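Local coordinates for glycosyl hydrolase family 2, TIM barrel domain protein (Parabacteroides merdae ATCC 43184, PDB 6DXU) that is a gut bacterial beta-glucuronidase of glycoside hydrolase family 2 that probably hydrolyses glucuronide conjugates to release glucuronic acid, at residues Glu565-Leu576 against Lys622-Trp632. Numbering follows the deposited sequence.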
# COMPACT_ATOMS: atom_id res chain seq x y z
N GLU D 565 -50.92 -20.66 15.81
CA GLU D 565 -50.30 -21.65 16.67
C GLU D 565 -50.96 -23.02 16.50
O GLU D 565 -50.32 -24.04 16.76
CB GLU D 565 -50.38 -21.22 18.12
CG GLU D 565 -49.79 -19.87 18.39
CD GLU D 565 -49.39 -19.74 19.84
OE1 GLU D 565 -49.70 -18.72 20.49
OE2 GLU D 565 -48.76 -20.69 20.34
N SER D 566 -52.23 -23.04 16.09
CA SER D 566 -52.97 -24.29 16.02
C SER D 566 -52.38 -25.24 14.99
O SER D 566 -52.32 -26.46 15.22
CB SER D 566 -54.44 -24.00 15.71
OG SER D 566 -54.93 -22.95 16.54
N TYR D 567 -51.92 -24.71 13.86
CA TYR D 567 -51.30 -25.54 12.84
C TYR D 567 -49.94 -26.07 13.31
O TYR D 567 -49.65 -27.27 13.18
CB TYR D 567 -51.15 -24.76 11.54
CG TYR D 567 -50.45 -25.56 10.46
CD1 TYR D 567 -51.11 -26.59 9.80
CD2 TYR D 567 -49.12 -25.30 10.11
CE1 TYR D 567 -50.48 -27.33 8.81
CE2 TYR D 567 -48.48 -26.05 9.13
CZ TYR D 567 -49.17 -27.07 8.49
OH TYR D 567 -48.55 -27.82 7.51
N VAL D 568 -49.08 -25.20 13.85
CA VAL D 568 -47.73 -25.66 14.16
C VAL D 568 -47.75 -26.64 15.33
O VAL D 568 -46.91 -27.54 15.40
CB VAL D 568 -46.76 -24.48 14.41
CG1 VAL D 568 -46.91 -23.92 15.80
CG2 VAL D 568 -45.32 -24.95 14.18
N VAL D 569 -48.71 -26.51 16.24
CA VAL D 569 -48.83 -27.48 17.32
C VAL D 569 -49.10 -28.87 16.74
O VAL D 569 -48.52 -29.87 17.19
CB VAL D 569 -49.92 -27.04 18.31
CG1 VAL D 569 -50.45 -28.23 19.11
CG2 VAL D 569 -49.35 -25.99 19.26
N ARG D 570 -49.95 -28.94 15.72
CA ARG D 570 -50.24 -30.23 15.10
C ARG D 570 -49.05 -30.73 14.29
O ARG D 570 -48.81 -31.94 14.23
CB ARG D 570 -51.49 -30.13 14.23
CG ARG D 570 -52.76 -29.92 15.07
CD ARG D 570 -54.00 -29.75 14.23
NE ARG D 570 -55.18 -29.66 15.09
CZ ARG D 570 -56.07 -30.64 15.27
NH1 ARG D 570 -55.93 -31.80 14.63
NH2 ARG D 570 -57.10 -30.46 16.08
N LEU D 571 -48.33 -29.82 13.65
CA LEU D 571 -47.14 -30.21 12.89
C LEU D 571 -46.05 -30.77 13.81
O LEU D 571 -45.41 -31.78 13.48
CB LEU D 571 -46.61 -29.01 12.10
CG LEU D 571 -45.34 -29.20 11.23
CD1 LEU D 571 -45.40 -28.30 10.02
CD2 LEU D 571 -44.04 -28.94 12.02
N ILE D 572 -45.80 -30.11 14.94
CA ILE D 572 -44.77 -30.59 15.85
C ILE D 572 -45.17 -31.93 16.46
O ILE D 572 -44.36 -32.86 16.55
CB ILE D 572 -44.50 -29.54 16.94
CG1 ILE D 572 -43.84 -28.31 16.29
CG2 ILE D 572 -43.64 -30.12 18.07
CD1 ILE D 572 -43.86 -27.07 17.19
N ASP D 573 -46.43 -32.02 16.92
CA ASP D 573 -46.99 -33.26 17.46
C ASP D 573 -46.68 -34.43 16.53
O ASP D 573 -46.17 -35.47 16.95
CB ASP D 573 -48.50 -33.05 17.64
CG ASP D 573 -49.21 -34.18 18.38
OD1 ASP D 573 -48.66 -35.28 18.58
OD2 ASP D 573 -50.38 -33.94 18.76
N TRP D 574 -46.96 -34.24 15.24
CA TRP D 574 -46.75 -35.30 14.26
C TRP D 574 -45.28 -35.72 14.21
O TRP D 574 -44.95 -36.91 14.31
CB TRP D 574 -47.22 -34.85 12.88
CG TRP D 574 -47.04 -35.92 11.87
CD1 TRP D 574 -45.96 -36.12 11.05
CD2 TRP D 574 -47.94 -37.01 11.60
NE1 TRP D 574 -46.14 -37.24 10.28
CE2 TRP D 574 -47.35 -37.81 10.60
CE3 TRP D 574 -49.19 -37.37 12.11
CZ2 TRP D 574 -47.97 -38.94 10.09
CZ3 TRP D 574 -49.81 -38.51 11.61
CH2 TRP D 574 -49.19 -39.28 10.60
N HIS D 575 -44.37 -34.75 14.04
CA HIS D 575 -42.95 -35.06 13.96
C HIS D 575 -42.49 -35.86 15.17
O HIS D 575 -41.75 -36.85 15.04
CB HIS D 575 -42.12 -33.77 13.86
CG HIS D 575 -42.07 -33.16 12.50
ND1 HIS D 575 -43.14 -32.50 11.93
CD2 HIS D 575 -41.06 -33.09 11.59
CE1 HIS D 575 -42.80 -32.05 10.74
NE2 HIS D 575 -41.54 -32.39 10.51
N LEU D 576 -42.89 -35.44 16.36
CA LEU D 576 -42.38 -36.06 17.58
C LEU D 576 -42.92 -37.48 17.74
O LEU D 576 -42.20 -38.37 18.22
CB LEU D 576 -42.73 -35.21 18.80
CG LEU D 576 -42.10 -33.82 18.73
CD1 LEU D 576 -42.32 -33.06 20.02
CD2 LEU D 576 -40.60 -33.96 18.41
N LYS D 622 -44.78 -20.11 23.81
CA LYS D 622 -45.93 -20.34 22.96
C LYS D 622 -46.58 -21.68 23.32
O LYS D 622 -46.03 -22.47 24.09
CB LYS D 622 -45.54 -20.33 21.48
CG LYS D 622 -44.95 -19.01 20.97
CD LYS D 622 -44.85 -19.03 19.46
CE LYS D 622 -43.87 -18.00 18.93
NZ LYS D 622 -43.68 -18.17 17.45
N GLU D 623 -47.74 -21.96 22.73
CA GLU D 623 -48.39 -23.23 23.03
C GLU D 623 -47.52 -24.41 22.61
O GLU D 623 -47.55 -25.47 23.25
CB GLU D 623 -49.76 -23.31 22.34
CG GLU D 623 -50.70 -22.14 22.65
CD GLU D 623 -51.58 -22.34 23.87
OE1 GLU D 623 -51.61 -23.45 24.46
OE2 GLU D 623 -52.26 -21.37 24.25
N SER D 624 -46.70 -24.22 21.57
CA SER D 624 -45.85 -25.28 21.03
C SER D 624 -44.75 -25.71 21.99
O SER D 624 -44.27 -26.84 21.90
CB SER D 624 -45.24 -24.82 19.71
OG SER D 624 -44.84 -23.45 19.77
N TYR D 625 -44.35 -24.84 22.91
CA TYR D 625 -43.36 -25.22 23.92
C TYR D 625 -43.83 -26.45 24.69
O TYR D 625 -43.04 -27.36 24.97
CB TYR D 625 -43.11 -24.05 24.86
CG TYR D 625 -42.14 -24.32 26.01
CD1 TYR D 625 -42.59 -24.81 27.22
CD2 TYR D 625 -40.78 -24.04 25.88
CE1 TYR D 625 -41.71 -25.05 28.27
CE2 TYR D 625 -39.89 -24.26 26.91
CZ TYR D 625 -40.37 -24.77 28.11
OH TYR D 625 -39.51 -25.00 29.15
N TYR D 626 -45.12 -26.49 25.03
CA TYR D 626 -45.63 -27.59 25.85
C TYR D 626 -45.77 -28.87 25.06
O TYR D 626 -45.78 -29.96 25.66
CB TYR D 626 -46.97 -27.16 26.46
CG TYR D 626 -46.77 -25.92 27.27
CD1 TYR D 626 -46.25 -26.00 28.56
CD2 TYR D 626 -47.01 -24.67 26.73
CE1 TYR D 626 -46.02 -24.85 29.30
CE2 TYR D 626 -46.79 -23.53 27.46
CZ TYR D 626 -46.30 -23.63 28.74
OH TYR D 626 -46.08 -22.48 29.46
N VAL D 627 -45.84 -28.79 23.73
CA VAL D 627 -45.85 -30.00 22.93
C VAL D 627 -44.53 -30.74 23.10
O VAL D 627 -44.49 -31.92 23.47
CB VAL D 627 -46.13 -29.68 21.45
CG1 VAL D 627 -46.23 -30.98 20.64
CG2 VAL D 627 -47.37 -28.81 21.30
N PHE D 628 -43.41 -30.03 22.86
CA PHE D 628 -42.09 -30.61 23.10
C PHE D 628 -41.96 -31.12 24.53
O PHE D 628 -41.52 -32.25 24.76
CB PHE D 628 -41.00 -29.58 22.80
CG PHE D 628 -40.68 -29.42 21.34
CD1 PHE D 628 -39.92 -30.39 20.67
CD2 PHE D 628 -41.10 -28.31 20.63
CE1 PHE D 628 -39.62 -30.24 19.32
CE2 PHE D 628 -40.79 -28.16 19.28
CZ PHE D 628 -40.05 -29.13 18.63
N GLN D 629 -42.34 -30.30 25.51
CA GLN D 629 -42.15 -30.68 26.90
C GLN D 629 -42.91 -31.96 27.23
O GLN D 629 -42.42 -32.81 27.98
CB GLN D 629 -42.57 -29.54 27.82
CG GLN D 629 -42.20 -29.73 29.27
CD GLN D 629 -42.59 -28.54 30.11
OE1 GLN D 629 -43.76 -28.14 30.13
NE2 GLN D 629 -41.63 -27.95 30.80
N SER D 630 -44.10 -32.12 26.64
CA SER D 630 -44.93 -33.29 26.95
C SER D 630 -44.34 -34.58 26.40
O SER D 630 -44.57 -35.67 26.96
CB SER D 630 -46.34 -33.09 26.39
OG SER D 630 -46.36 -33.15 24.97
N TYR D 631 -43.57 -34.49 25.32
CA TYR D 631 -42.92 -35.63 24.70
C TYR D 631 -41.53 -35.91 25.25
O TYR D 631 -41.08 -37.05 25.20
CB TYR D 631 -42.80 -35.41 23.19
CG TYR D 631 -43.98 -35.85 22.36
CD1 TYR D 631 -44.95 -34.94 21.98
CD2 TYR D 631 -44.08 -37.15 21.89
CE1 TYR D 631 -46.01 -35.31 21.17
CE2 TYR D 631 -45.13 -37.55 21.10
CZ TYR D 631 -46.10 -36.61 20.74
OH TYR D 631 -47.15 -36.99 19.95
N TRP D 632 -40.84 -34.89 25.77
CA TRP D 632 -39.40 -34.96 25.98
C TRP D 632 -38.97 -34.96 27.44
O TRP D 632 -37.77 -35.08 27.71
CB TRP D 632 -38.72 -33.80 25.24
CG TRP D 632 -38.58 -34.01 23.75
CD1 TRP D 632 -39.02 -35.08 23.02
CD2 TRP D 632 -37.94 -33.12 22.81
NE1 TRP D 632 -38.68 -34.92 21.69
CE2 TRP D 632 -38.03 -33.72 21.53
CE3 TRP D 632 -37.30 -31.88 22.93
CZ2 TRP D 632 -37.49 -33.13 20.38
CZ3 TRP D 632 -36.77 -31.29 21.77
CH2 TRP D 632 -36.88 -31.91 20.52
O HOH W 1 -46.94 -22.04 18.75
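The side chain of Leu576 on helix 565-579 packs as a knob into a hole on helix 623-632 formed by Val627, Phe628, Tyr631 and Trp632; the two helices precede and follow strand 587-589, which pairs in parallel with 323-331 in the TIM barrel. They run nearly parallel, crossing at -15°, with axes 9.3 Å apart. Leu576 serves its neighbours with different atoms: CB sits over the centre of one Tyr631 ring face, CD1 touches Phe628 CD1, and CD2 lies 3.8 Å from Trp632 CZ2. A turn earlier, Ile572 divides its branches in the same way. Its CG2 rests over the rim of a Phe628 face and 3.7 Å from Val627 CG1, whereas CD1 reaches Ser624 CB. Polar contacts flank this apolar seam. Along one side Asp573, its CG anti to the backbone N, brings its carboxylate to the Tyr631 hydroxyl (OH to OD1, 2.7 Å), the carboxylate and ring planes 64° apart; its OD2 accepts from Ala688 N. A phenylalanine in place of Tyr631 would probably leave Asp573 OD1 without this hydroxyl donor. At the N-terminal end, Glu565 stretches out from a CG beside its backbone N (chi1 -56°), and OE1 accepts from Arg522 N. Its OE2 meets Glu623 N at 2.9 Å through the syn lone pair, and one water links that same oxygen, 2.8 Å away, to Ser624 OG.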